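PDB 5GZT: chitinase from Paenibacillus sp. FPU-7, which probably cuts chitin and chitodextrins at random internal sites, hydrolysing the beta-1,4 linkages between their N-acetylglucosamine units. Local coordinates for residues B[277-282]-B[636-641]; B[438-443]-B[449-454]; B[804-807]-B[811-814]; B[881-886]-B[931-936]; B[965-970]-B[1003-1008]. All coordinates share one frame; numbering follows the deposited sequence.

Interaction 1 (B[277-282]-B[636-641]); sequences GKIVSY and NTIYSR
I279 meets helix 633-642 almost entirely through one methyl group, CD1, which comes up against the helix at the step from I638 to Y639. The tight part is on the backbone: I279 CD1 lies 3.8 Å from Y639 CA and 4.0 Å from Y639 N. The side chain gets there by running nearly straight out from the strand. CG1 stands anti to the carbonyl carbon (chi1 -60°), and the extended next torsion (chi2 168°) carries the methyl on towards the helix. I638 flanks it with its branch methyl, CG2 sitting 4.2 Å from I279 CD1. On the looser side is the partly exposed Y639, whose ring touches through CD1, 4.1 Å from I279 CD1. The methyl approaches this ring obliquely, and the ring itself stacks on Y643. Only 120 Å² is buried in all, and the nearest CA atoms, those of I279 and Y639, remain 7.6 Å apart. In the family 18 (beta/alpha)8 barrel the strand ending at 284 is the first barrel strand, and helix 633-642 follows the last, 619-623. The contact therefore lies at the seam where the ring of strands and helices closes. F620 and A605 also pack on I638, while R641 on the same helix forms a salt bridge with E610. Across the two segments the chemistry is wholly apolar. The strand's backbone is hydrogen-bonded to its neighbours in the barrel instead, which implies that shape and burial, not directional bonds, set the helix against I279.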
# COMPACT_ATOMS: atom_id res chain seq x y z
N GLY B 277 6.29 4.23 2.76
CA GLY B 277 6.28 2.84 2.33
C GLY B 277 4.92 2.14 2.30
O GLY B 277 4.84 0.92 2.12
N LYS B 278 3.85 2.87 2.36
CA LYS B 278 2.56 2.20 2.27
C LYS B 278 2.29 1.70 0.83
O LYS B 278 2.64 2.39 -0.17
CB LYS B 278 1.41 3.12 2.65
CG LYS B 278 1.26 3.41 4.13
CD LYS B 278 -0.10 4.08 4.37
CE LYS B 278 -0.20 5.52 3.93
NZ LYS B 278 0.41 6.32 5.05
N ILE B 279 1.67 0.53 0.73
CA ILE B 279 1.18 0.01 -0.57
C ILE B 279 -0.25 -0.33 -0.38
O ILE B 279 -0.57 -1.23 0.36
CB ILE B 279 1.97 -1.17 -1.06
CG1 ILE B 279 3.46 -0.78 -1.27
CG2 ILE B 279 1.36 -1.63 -2.39
CD1 ILE B 279 4.36 -1.97 -1.48
N VAL B 280 -1.13 0.49 -0.94
CA VAL B 280 -2.55 0.31 -0.87
C VAL B 280 -3.05 -0.46 -2.10
O VAL B 280 -3.04 0.07 -3.20
CB VAL B 280 -3.28 1.64 -0.79
CG1 VAL B 280 -4.79 1.45 -0.95
CG2 VAL B 280 -3.00 2.27 0.58
N SER B 281 -3.39 -1.72 -1.89
CA SER B 281 -3.98 -2.60 -2.90
C SER B 281 -5.51 -2.61 -2.87
O SER B 281 -6.09 -3.10 -1.92
CB SER B 281 -3.40 -4.02 -2.74
OG SER B 281 -4.08 -4.98 -3.57
N TYR B 282 -6.16 -2.03 -3.86
CA TYR B 282 -7.62 -2.09 -4.01
C TYR B 282 -7.94 -3.49 -4.48
O TYR B 282 -7.25 -4.00 -5.37
CB TYR B 282 -8.19 -1.10 -5.03
CG TYR B 282 -8.53 0.27 -4.48
CD1 TYR B 282 -7.57 1.27 -4.41
CD2 TYR B 282 -9.79 0.58 -4.04
CE1 TYR B 282 -7.88 2.55 -3.93
CE2 TYR B 282 -10.09 1.85 -3.55
CZ TYR B 282 -9.13 2.84 -3.49
OH TYR B 282 -9.41 4.12 -3.04
N ASN B 636 4.54 -7.23 -7.40
CA ASN B 636 5.87 -7.57 -6.92
C ASN B 636 6.90 -6.49 -7.19
O ASN B 636 7.86 -6.28 -6.39
CB ASN B 636 6.39 -8.86 -7.56
CG ASN B 636 5.61 -10.08 -7.15
OD1 ASN B 636 4.84 -10.06 -6.17
ND2 ASN B 636 5.73 -11.13 -7.96
N THR B 637 6.76 -5.84 -8.36
CA THR B 637 7.68 -4.79 -8.75
C THR B 637 7.58 -3.61 -7.79
O THR B 637 8.62 -2.97 -7.34
CB THR B 637 7.37 -4.27 -10.21
OG1 THR B 637 7.49 -5.33 -11.17
CG2 THR B 637 8.28 -3.18 -10.55
N ILE B 638 6.33 -3.28 -7.51
CA ILE B 638 6.04 -2.18 -6.58
C ILE B 638 6.66 -2.40 -5.19
O ILE B 638 7.42 -1.52 -4.69
CB ILE B 638 4.56 -1.87 -6.55
CG1 ILE B 638 4.16 -1.26 -7.90
CG2 ILE B 638 4.19 -0.80 -5.50
CD1 ILE B 638 2.67 -1.15 -8.16
N TYR B 639 6.40 -3.56 -4.58
CA TYR B 639 7.04 -3.96 -3.37
C TYR B 639 8.56 -3.94 -3.46
O TYR B 639 9.22 -3.36 -2.55
CB TYR B 639 6.55 -5.36 -2.89
CG TYR B 639 7.11 -5.70 -1.53
CD1 TYR B 639 6.53 -5.23 -0.38
CD2 TYR B 639 8.24 -6.49 -1.41
CE1 TYR B 639 7.09 -5.52 0.86
CE2 TYR B 639 8.79 -6.80 -0.20
CZ TYR B 639 8.24 -6.29 0.93
OH TYR B 639 8.85 -6.60 2.13
N SER B 640 9.15 -4.53 -4.51
CA SER B 640 10.62 -4.56 -4.59
C SER B 640 11.24 -3.18 -4.59
O SER B 640 12.33 -2.99 -4.06
CB SER B 640 11.15 -5.26 -5.86
OG SER B 640 10.81 -6.58 -5.77
N ARG B 641 10.58 -2.27 -5.27
CA ARG B 641 11.11 -0.92 -5.43
C ARG B 641 11.01 -0.13 -4.17
O ARG B 641 11.98 0.55 -3.80
CB ARG B 641 10.37 -0.21 -6.52
CG ARG B 641 10.84 -0.70 -7.85
CD ARG B 641 12.05 0.17 -8.22
NE ARG B 641 12.81 -0.43 -9.29
CZ ARG B 641 13.92 0.07 -9.78
NH1 ARG B 641 14.38 1.23 -9.35
NH2 ARG B 641 14.54 -0.61 -10.73

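Interaction 2 (B[438-443]-B[449-454]); sequences EKLDAQ and KYYELA
Y451 OH is hydrogen-bonded to T447 OG1, at the end of helix 425-447. Q443 reaches the ring with an extended chain, CG standing anti to its backbone N (chi1 177°) and 3.7 Å from Y451 CE2. The two side chains cross at about a right angle. L440 holds the other end of the tyrosine, its CD2 methyl 3.7 Å from Y451 CB, while the carbonyl oxygen L440 O lies at the ring edge, in plane, 3.6 Å from Y451 CD2. Over one face sits K449 O, 3.4 Å above the centre of the Y451 ring. Further along, L440 CD1 is 4.3 Å from L453 CB, and M396 of helix 382-398 touches both L440 and Y451. This is an alpha-to-beta connection of the family 18 barrel, where helix 425-447 turns back into the fifth barrel strand, 452-457. With an alanine in place of Y451, the T447 hydroxyl would probably lose this mate and a gap would open beside L440 CD2 and Q443 CG. The contact is mixed: apolar at the tyrosine's base and polar at its far end, which implies that packing places the ring and the bond to T447 fixes where its hydroxyl goes.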
# COMPACT_ATOMS: atom_id res chain seq x y z
N GLU B 438 -13.85 12.04 14.59
CA GLU B 438 -14.34 12.12 16.01
C GLU B 438 -14.79 10.75 16.50
O GLU B 438 -14.24 10.21 17.52
CB GLU B 438 -15.46 13.13 16.11
CG GLU B 438 -14.88 14.52 15.96
CD GLU B 438 -15.91 15.61 15.72
OE1 GLU B 438 -17.12 15.34 15.55
OE2 GLU B 438 -15.46 16.77 15.66
N LYS B 439 -15.69 10.12 15.74
CA LYS B 439 -16.24 8.86 16.19
C LYS B 439 -15.19 7.76 16.31
O LYS B 439 -15.31 6.84 17.18
CB LYS B 439 -17.36 8.42 15.28
CG LYS B 439 -18.51 9.43 15.20
CD LYS B 439 -19.78 8.70 14.82
CE LYS B 439 -20.97 9.64 14.77
NZ LYS B 439 -21.59 9.79 16.11
N LEU B 440 -14.17 7.81 15.44
CA LEU B 440 -13.19 6.73 15.41
C LEU B 440 -12.29 6.93 16.60
O LEU B 440 -11.96 5.98 17.28
CB LEU B 440 -12.38 6.65 14.08
CG LEU B 440 -13.13 6.14 12.83
CD1 LEU B 440 -12.42 6.54 11.53
CD2 LEU B 440 -13.27 4.64 12.91
N ASP B 441 -11.93 8.17 16.85
CA ASP B 441 -11.15 8.50 18.08
C ASP B 441 -11.88 8.09 19.36
O ASP B 441 -11.27 7.46 20.25
CB ASP B 441 -10.81 9.99 18.12
CG ASP B 441 -9.77 10.38 17.07
OD1 ASP B 441 -8.98 9.50 16.64
OD2 ASP B 441 -9.74 11.57 16.70
N ALA B 442 -13.18 8.40 19.41
CA ALA B 442 -14.04 8.05 20.55
C ALA B 442 -13.90 6.58 20.79
O ALA B 442 -13.49 6.13 21.86
CB ALA B 442 -15.49 8.41 20.25
N GLN B 443 -14.12 5.80 19.74
CA GLN B 443 -14.09 4.37 19.90
C GLN B 443 -12.74 3.80 20.35
O GLN B 443 -12.66 2.75 21.01
CB GLN B 443 -14.53 3.73 18.58
CG GLN B 443 -14.47 2.21 18.61
CD GLN B 443 -15.16 1.57 17.44
OE1 GLN B 443 -16.05 2.12 16.83
NE2 GLN B 443 -14.69 0.40 17.10
N LYS B 449 -7.04 0.73 20.09
CA LYS B 449 -6.64 0.27 18.76
C LYS B 449 -6.90 1.45 17.84
O LYS B 449 -8.02 1.95 17.78
CB LYS B 449 -7.45 -0.97 18.38
CG LYS B 449 -6.65 -2.05 17.68
CD LYS B 449 -7.57 -3.05 16.96
CE LYS B 449 -8.24 -2.49 15.69
NZ LYS B 449 -7.56 -2.77 14.39
N TYR B 450 -5.85 1.95 17.21
CA TYR B 450 -5.94 3.13 16.30
C TYR B 450 -6.56 2.78 14.91
O TYR B 450 -6.26 1.73 14.35
CB TYR B 450 -4.54 3.74 16.09
CG TYR B 450 -4.63 4.93 15.17
CD1 TYR B 450 -5.19 6.14 15.61
CD2 TYR B 450 -4.20 4.82 13.84
CE1 TYR B 450 -5.30 7.26 14.77
CE2 TYR B 450 -4.30 5.92 12.99
CZ TYR B 450 -4.84 7.13 13.42
OH TYR B 450 -4.99 8.20 12.49
N TYR B 451 -7.44 3.64 14.43
CA TYR B 451 -8.21 3.46 13.16
C TYR B 451 -7.81 4.56 12.17
O TYR B 451 -7.76 5.74 12.53
CB TYR B 451 -9.76 3.53 13.36
CG TYR B 451 -10.24 2.56 14.44
CD1 TYR B 451 -9.95 1.20 14.33
CD2 TYR B 451 -10.93 3.01 15.61
CE1 TYR B 451 -10.34 0.30 15.32
CE2 TYR B 451 -11.32 2.11 16.64
CZ TYR B 451 -11.02 0.76 16.49
OH TYR B 451 -11.37 -0.19 17.41
N GLU B 452 -7.59 4.16 10.92
CA GLU B 452 -7.25 5.07 9.82
C GLU B 452 -8.49 5.68 9.19
O GLU B 452 -9.52 5.05 9.11
CB GLU B 452 -6.45 4.34 8.73
CG GLU B 452 -5.03 3.94 9.07
CD GLU B 452 -4.19 3.55 7.80
OE1 GLU B 452 -4.81 3.19 6.78
OE2 GLU B 452 -2.92 3.59 7.82
N LEU B 453 -8.38 6.91 8.75
CA LEU B 453 -9.38 7.53 7.91
C LEU B 453 -8.67 8.11 6.69
O LEU B 453 -7.67 8.84 6.82
CB LEU B 453 -10.10 8.64 8.62
CG LEU B 453 -11.22 9.27 7.83
CD1 LEU B 453 -12.40 8.31 7.63
CD2 LEU B 453 -11.68 10.52 8.54
N ALA B 454 -9.19 7.81 5.50
CA ALA B 454 -8.53 8.18 4.23
C ALA B 454 -9.56 8.43 3.19
O ALA B 454 -10.73 8.05 3.36
CB ALA B 454 -7.53 7.09 3.80

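Interaction 3 (B[804-807]-B[811-814]); sequences VKIS and NWVN
W812 and I806 meet as a CH-pi pair, an aliphatic side chain laid over an indole face. The pair spans the short connection between strand 802-805 and helix 810-813 in the second family 18 barrel. The six-membered ring of W812 takes I806 CG1 at 3.8 Å from its centroid, only 14° off the ring normal, so the approach is truly over the face. I806 CD1 continues across the fused system, 3.7 Å from W812 CE2, while the branch methyl CG2 reaches the outer rim, 3.8 Å from W812 CZ3. Three side-chain carbons of one isoleucine, CG1, CD1 and CG2, thus spread over the indole. Their placement follows from CG1 lying anti to the backbone N (chi1 -163°), with the chain extended beyond it. The two side chains run roughly at right angles, and together these residues account for most of the 193 Å² buried. Beyond the segments, the ring of W812 also makes cation-pi contacts with R797 and R825, and R825 NH1 is hydrogen-bonded to W812 O as well. R797 belongs to strand 790-799, which pairs antiparallel with 802-805, so the indole ties the hairpin to the helix that follows. S807 adds its backbone rather than its side chain: its CB points away from the helix, and it is the carbonyl that approaches V813, with S807 O 3.3 Å from V813 CG2.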
# COMPACT_ATOMS: atom_id res chain seq x y z
N VAL B 804 30.39 -51.32 0.91
CA VAL B 804 29.90 -52.70 1.12
C VAL B 804 28.49 -52.84 0.60
O VAL B 804 27.85 -51.85 0.26
CB VAL B 804 29.92 -53.05 2.59
CG1 VAL B 804 31.34 -52.93 3.09
CG2 VAL B 804 29.02 -52.15 3.38
N LYS B 805 28.05 -54.07 0.40
CA LYS B 805 26.66 -54.32 0.07
C LYS B 805 25.75 -53.94 1.21
O LYS B 805 26.17 -53.95 2.39
CB LYS B 805 26.43 -55.76 -0.27
CG LYS B 805 27.11 -56.24 -1.54
CD LYS B 805 27.11 -57.79 -1.62
CE LYS B 805 27.52 -58.28 -3.00
NZ LYS B 805 27.74 -59.77 -3.05
N ILE B 806 24.50 -53.59 0.87
CA ILE B 806 23.53 -53.06 1.85
C ILE B 806 23.23 -54.07 2.96
O ILE B 806 22.93 -53.67 4.08
CB ILE B 806 22.20 -52.64 1.15
CG1 ILE B 806 21.41 -51.74 2.09
CG2 ILE B 806 21.40 -53.83 0.66
CD1 ILE B 806 20.31 -50.96 1.42
N SER B 807 23.38 -55.36 2.64
CA SER B 807 23.23 -56.41 3.67
C SER B 807 24.27 -56.34 4.80
O SER B 807 24.09 -57.01 5.77
CB SER B 807 23.20 -57.79 3.04
OG SER B 807 24.34 -58.07 2.29
N ASN B 811 22.33 -51.60 10.92
CA ASN B 811 21.22 -50.70 11.20
C ASN B 811 20.02 -50.95 10.25
O ASN B 811 18.83 -50.96 10.67
CB ASN B 811 21.70 -49.24 11.15
CG ASN B 811 20.61 -48.22 11.51
OD1 ASN B 811 20.07 -48.23 12.61
ND2 ASN B 811 20.32 -47.30 10.60
N TRP B 812 20.30 -51.17 8.97
CA TRP B 812 19.28 -51.34 8.00
C TRP B 812 18.71 -52.76 8.10
O TRP B 812 17.48 -52.92 7.99
CB TRP B 812 19.81 -51.07 6.58
CG TRP B 812 18.84 -51.37 5.49
CD1 TRP B 812 17.88 -50.51 5.00
CD2 TRP B 812 18.77 -52.54 4.68
NE1 TRP B 812 17.24 -51.09 3.95
CE2 TRP B 812 17.78 -52.32 3.72
CE3 TRP B 812 19.51 -53.71 4.62
CZ2 TRP B 812 17.42 -53.26 2.79
CZ3 TRP B 812 19.18 -54.64 3.67
CH2 TRP B 812 18.14 -54.43 2.78
N VAL B 813 19.60 -53.77 8.24
CA VAL B 813 19.18 -55.16 8.25
C VAL B 813 18.16 -55.36 9.39
O VAL B 813 17.11 -55.96 9.18
CB VAL B 813 20.37 -56.11 8.45
CG1 VAL B 813 19.92 -57.50 8.88
CG2 VAL B 813 21.22 -56.21 7.17
N ASN B 814 18.47 -54.80 10.56
CA ASN B 814 17.62 -54.89 11.75
C ASN B 814 16.70 -53.73 11.98
O ASN B 814 16.21 -53.59 13.10
CB ASN B 814 18.48 -55.10 13.01
CG ASN B 814 19.16 -56.42 13.00
OD1 ASN B 814 18.85 -57.29 12.17
ND2 ASN B 814 20.12 -56.58 13.88

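Interaction 4 (B[881-886]-B[931-936]); sequences FMHQYG and ALHGKY. With PO4 (phosphate ion), chain D.
The imidazole of H883 has a neighbour on each face and one at its edge: H933 stacks on one face, M882 CE lies 3.8 Å from the plane of the other, near the rim, and phosphate O2 sits in plane at ND1. The histidine pair is an offset stack, with centroids 4.1 Å apart and planes 22° from parallel. H883 CE1 stands over the centre of the H933 ring. The stacked pair joins the ends of helices 868-884 and 911-933 at the surface of the second family 18 barrel, the former helix closing in a Schellman motif with G886 as its C-prime residue. From H883 ND1 a nearly straight hydrogen bond (171°) runs to phosphate O2, 2.6 Å away, while H883 NE2 is bonded to E929 OE1. With an anion and a carboxylate on its two nitrogens, the ring may well be protonated. H933 is anchored differently, its ND1 being hydrogen-bonded to E929 O. The phosphate, probably taken up from the crystallisation liquor, is also bonded by Y937 OH. K935 folds at its third torsion (chi3 -105°) to reach the ion from the other segment; its NZ forms a salt bridge with D888 and a hydrogen bond to phosphate O4 at 2.8 Å.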
# COMPACT_ATOMS: atom_id res chain seq x y z
N PHE B 881 34.55 -51.40 -5.68
CA PHE B 881 33.19 -51.94 -5.73
C PHE B 881 32.59 -51.74 -7.17
O PHE B 881 31.96 -52.61 -7.73
CB PHE B 881 32.37 -51.23 -4.65
CG PHE B 881 31.01 -51.84 -4.41
CD1 PHE B 881 29.94 -51.53 -5.24
CD2 PHE B 881 30.78 -52.68 -3.31
CE1 PHE B 881 28.73 -52.07 -5.04
CE2 PHE B 881 29.54 -53.21 -3.07
CZ PHE B 881 28.49 -52.88 -3.93
N MET B 882 32.82 -50.57 -7.72
CA MET B 882 32.37 -50.20 -9.05
C MET B 882 32.83 -51.22 -10.09
O MET B 882 32.01 -51.81 -10.83
CB MET B 882 32.77 -48.75 -9.36
CG MET B 882 32.28 -48.24 -10.76
SD MET B 882 33.14 -46.69 -11.19
CE MET B 882 34.65 -47.38 -11.74
N HIS B 883 34.11 -51.43 -10.14
CA HIS B 883 34.67 -52.42 -11.06
C HIS B 883 34.24 -53.86 -10.77
O HIS B 883 33.95 -54.60 -11.68
CB HIS B 883 36.23 -52.40 -11.02
CG HIS B 883 36.83 -51.18 -11.63
ND1 HIS B 883 36.57 -50.83 -12.93
CD2 HIS B 883 37.78 -50.30 -11.19
CE1 HIS B 883 37.27 -49.76 -13.25
NE2 HIS B 883 37.96 -49.38 -12.19
N GLN B 884 34.27 -54.23 -9.51
CA GLN B 884 33.96 -55.61 -9.18
C GLN B 884 32.55 -56.01 -9.68
O GLN B 884 32.39 -57.05 -10.28
CB GLN B 884 33.93 -55.75 -7.65
CG GLN B 884 33.55 -57.16 -7.29
CD GLN B 884 33.85 -57.55 -5.83
OE1 GLN B 884 34.11 -56.71 -4.95
NE2 GLN B 884 33.81 -58.87 -5.58
N TYR B 885 31.56 -55.12 -9.52
CA TYR B 885 30.19 -55.43 -9.94
C TYR B 885 29.74 -54.84 -11.27
O TYR B 885 28.55 -54.88 -11.61
CB TYR B 885 29.26 -55.09 -8.77
CG TYR B 885 29.68 -55.89 -7.53
CD1 TYR B 885 29.66 -57.31 -7.53
CD2 TYR B 885 30.13 -55.26 -6.40
CE1 TYR B 885 30.03 -58.04 -6.39
CE2 TYR B 885 30.52 -55.94 -5.29
CZ TYR B 885 30.45 -57.33 -5.27
OH TYR B 885 30.85 -57.95 -4.08
N GLY B 886 30.67 -54.35 -12.06
CA GLY B 886 30.32 -53.99 -13.42
C GLY B 886 29.57 -52.63 -13.57
O GLY B 886 28.87 -52.44 -14.52
N ALA B 931 41.11 -43.31 -17.65
CA ALA B 931 42.27 -43.26 -18.49
C ALA B 931 43.03 -44.62 -18.48
O ALA B 931 43.82 -44.89 -19.40
CB ALA B 931 43.20 -42.13 -18.00
N LEU B 932 42.73 -45.46 -17.47
CA LEU B 932 43.25 -46.86 -17.40
C LEU B 932 42.41 -47.86 -18.10
O LEU B 932 42.95 -48.83 -18.64
CB LEU B 932 43.40 -47.28 -15.94
CG LEU B 932 44.42 -46.45 -15.17
CD1 LEU B 932 44.44 -46.76 -13.65
CD2 LEU B 932 45.83 -46.65 -15.72
N HIS B 933 41.10 -47.67 -18.10
CA HIS B 933 40.14 -48.65 -18.60
C HIS B 933 39.63 -48.38 -19.97
O HIS B 933 38.85 -49.14 -20.53
CB HIS B 933 39.02 -48.82 -17.64
CG HIS B 933 39.39 -49.64 -16.44
ND1 HIS B 933 40.14 -49.16 -15.40
CD2 HIS B 933 39.19 -50.94 -16.17
CE1 HIS B 933 40.37 -50.12 -14.52
NE2 HIS B 933 39.78 -51.20 -14.97
N GLY B 934 40.12 -47.35 -20.58
CA GLY B 934 39.58 -47.05 -21.92
C GLY B 934 38.12 -46.63 -21.94
O GLY B 934 37.39 -47.00 -22.86
N LYS B 935 37.67 -45.87 -20.93
CA LYS B 935 36.26 -45.49 -20.90
C LYS B 935 36.00 -44.34 -19.93
O LYS B 935 36.90 -43.89 -19.27
CB LYS B 935 35.33 -46.69 -20.59
CG LYS B 935 35.12 -47.16 -19.18
CD LYS B 935 34.23 -48.44 -19.09
CE LYS B 935 32.77 -48.21 -18.59
NZ LYS B 935 32.08 -49.29 -17.70
N TYR B 936 34.77 -43.88 -19.86
CA TYR B 936 34.43 -42.71 -19.06
C TYR B 936 33.56 -43.24 -17.95
O TYR B 936 32.55 -43.98 -18.23
CB TYR B 936 33.66 -41.68 -19.90
CG TYR B 936 33.26 -40.52 -18.97
CD1 TYR B 936 34.23 -39.57 -18.56
CD2 TYR B 936 31.96 -40.41 -18.52
CE1 TYR B 936 33.92 -38.52 -17.69
CE2 TYR B 936 31.58 -39.34 -17.66
CZ TYR B 936 32.58 -38.43 -17.23
OH TYR B 936 32.24 -37.45 -16.39
P PO4 D . 33.83 -51.68 -15.17
O1 PO4 D . 33.27 -51.09 -13.86
O2 PO4 D . 35.15 -52.16 -14.70
O3 PO4 D . 32.91 -52.72 -15.59
O4 PO4 D . 34.04 -50.58 -16.23

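Interaction 5 (B[965-970]-B[1003-1008]); sequences MSVMTY and TAYRKQ
A thioether meets the edge of a tyrosine ring: M965 SD lies 5.0 Å from the centroid of Y1005 and 88° off the ring normal, practically in the ring plane. This is an edge-on Met-aromatic contact, and its nearest approach is M965 SD to Y1005 CE2 at 3.8 Å. The methionine arrives with CG anti to its carbonyl carbon (chi1 -56°) and the chain extended beyond, so the sulfur is carried well out from the strand. V967 takes a different side of the same ring. Its CG2 is over one face, 4.1 Å above the plane and displaced towards the rim, while CG1 lies 4.0 Å from Y1005 CZ. Both residues point towards the helix because they are two apart on strand 964-967. That is the sixth strand of the second family 18 barrel, and helix 998-1007 lies on the crossover between it and the next parallel strand, 1015-1020, which supplies L1015 as a further neighbour of V967 and Y1005. L955 packs on both M965 and Y1005. The phenolic end reaches past the valine into polar company, Y1005 OH being hydrogen-bonded to A944 O and to S943 OG, just after strand 938-943 and at its end. A phenylalanine here would keep an edge for the sulfur but would probably leave A944 O and S943 OG without this mate.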
# COMPACT_ATOMS: atom_id res chain seq x y z
N MET B 965 23.37 -33.50 -10.92
CA MET B 965 22.76 -33.66 -9.59
C MET B 965 21.35 -34.15 -9.82
O MET B 965 20.63 -33.48 -10.56
CB MET B 965 22.70 -32.30 -8.87
CG MET B 965 24.06 -31.66 -8.76
SD MET B 965 23.81 -30.08 -7.96
CE MET B 965 25.49 -29.49 -8.02
N SER B 966 20.95 -35.27 -9.22
CA SER B 966 19.59 -35.77 -9.30
C SER B 966 18.84 -35.11 -8.17
O SER B 966 19.07 -35.47 -6.99
CB SER B 966 19.56 -37.31 -9.20
OG SER B 966 20.14 -37.92 -10.35
N VAL B 967 18.08 -34.02 -8.47
CA VAL B 967 17.52 -33.24 -7.42
C VAL B 967 16.16 -33.88 -7.04
O VAL B 967 15.27 -34.16 -7.90
CB VAL B 967 17.28 -31.76 -7.82
CG1 VAL B 967 16.83 -30.89 -6.61
CG2 VAL B 967 18.53 -31.20 -8.43
N MET B 968 16.01 -34.10 -5.73
CA MET B 968 14.85 -34.77 -5.15
C MET B 968 13.72 -33.72 -5.00
O MET B 968 13.44 -33.23 -3.91
CB MET B 968 15.27 -35.44 -3.80
CG MET B 968 16.20 -36.65 -4.09
SD MET B 968 16.68 -37.51 -2.54
CE MET B 968 17.77 -36.39 -1.74
N THR B 969 13.08 -33.42 -6.14
CA THR B 969 12.04 -32.40 -6.25
C THR B 969 10.71 -33.11 -5.87
O THR B 969 9.81 -33.39 -6.72
CB THR B 969 12.04 -31.84 -7.70
OG1 THR B 969 12.09 -32.93 -8.61
CG2 THR B 969 13.23 -30.88 -7.90
N TYR B 970 10.67 -33.51 -4.60
CA TYR B 970 9.56 -34.28 -4.01
C TYR B 970 9.72 -34.33 -2.50
O TYR B 970 10.63 -33.70 -1.98
CB TYR B 970 9.34 -35.60 -4.71
CG TYR B 970 10.56 -36.50 -4.83
CD1 TYR B 970 11.16 -37.07 -3.69
CD2 TYR B 970 11.06 -36.83 -6.05
CE1 TYR B 970 12.25 -37.95 -3.81
CE2 TYR B 970 12.17 -37.66 -6.18
CZ TYR B 970 12.75 -38.20 -5.07
OH TYR B 970 13.78 -39.00 -5.30
N THR B 1003 15.26 -23.38 -9.82
CA THR B 1003 15.73 -22.02 -9.92
C THR B 1003 16.73 -21.65 -8.87
O THR B 1003 17.75 -20.98 -9.19
CB THR B 1003 14.52 -21.02 -9.90
OG1 THR B 1003 13.71 -21.33 -11.02
CG2 THR B 1003 14.92 -19.59 -9.98
N ALA B 1004 16.47 -22.00 -7.61
CA ALA B 1004 17.39 -21.70 -6.56
C ALA B 1004 18.71 -22.40 -6.79
O ALA B 1004 19.73 -21.83 -6.51
CB ALA B 1004 16.85 -22.14 -5.22
N TYR B 1005 18.73 -23.61 -7.30
CA TYR B 1005 20.06 -24.22 -7.65
C TYR B 1005 20.81 -23.39 -8.70
O TYR B 1005 22.07 -23.12 -8.63
CB TYR B 1005 19.89 -25.66 -8.16
CG TYR B 1005 19.86 -26.72 -7.09
CD1 TYR B 1005 18.85 -26.78 -6.13
CD2 TYR B 1005 20.81 -27.74 -7.09
CE1 TYR B 1005 18.83 -27.77 -5.14
CE2 TYR B 1005 20.79 -28.73 -6.11
CZ TYR B 1005 19.84 -28.76 -5.16
OH TYR B 1005 19.86 -29.80 -4.26
N ARG B 1006 20.05 -22.91 -9.66
CA ARG B 1006 20.65 -22.10 -10.72
C ARG B 1006 21.12 -20.77 -10.21
O ARG B 1006 22.19 -20.31 -10.67
CB ARG B 1006 19.70 -21.94 -11.95
CG ARG B 1006 19.73 -23.19 -12.85
CD ARG B 1006 18.59 -23.21 -13.90
NE ARG B 1006 17.32 -23.43 -13.25
CZ ARG B 1006 16.15 -23.45 -13.90
NH1 ARG B 1006 16.09 -23.31 -15.24
NH2 ARG B 1006 15.03 -23.65 -13.22
N LYS B 1007 20.38 -20.18 -9.26
CA LYS B 1007 20.85 -18.91 -8.68
C LYS B 1007 22.11 -19.06 -7.81
O LYS B 1007 22.85 -18.12 -7.69
CB LYS B 1007 19.80 -18.21 -7.83
CG LYS B 1007 18.50 -17.82 -8.53
CD LYS B 1007 18.66 -16.84 -9.66
CE LYS B 1007 17.27 -16.32 -10.06
NZ LYS B 1007 17.32 -15.76 -11.45
N GLN B 1008 22.42 -20.29 -7.36
CA GLN B 1008 23.70 -20.57 -6.76
C GLN B 1008 24.83 -20.77 -7.73
O GLN B 1008 25.94 -20.88 -7.31
CB GLN B 1008 23.63 -21.85 -5.89
CG GLN B 1008 22.72 -21.86 -4.72
CD GLN B 1008 23.24 -20.91 -3.65
OE1 GLN B 1008 24.26 -21.14 -3.02
NE2 GLN B 1008 22.53 -19.82 -3.48

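In the fold
Following the chain, interaction 1 opens at 277-282 and closes at 636-641, after 353 residues; it joins the first strand of the first barrel to its last helix. Interaction 2 falls within that span, closing a short loop of five residues, mostly the last of helix 425-447, ahead of the fifth barrel strand. The remaining three follow in series in the second family 18 barrel. Interaction 3 closes a three-residue loop after a hairpin, interaction 4 links the ends of two surface helices, and interaction 5 joins a strand to the helix after it. None cross. Interactions 3 and 4 pack directly, K805 against Y885, whereas interactions 1 and 5 lie about 30 Å apart, centre to centre.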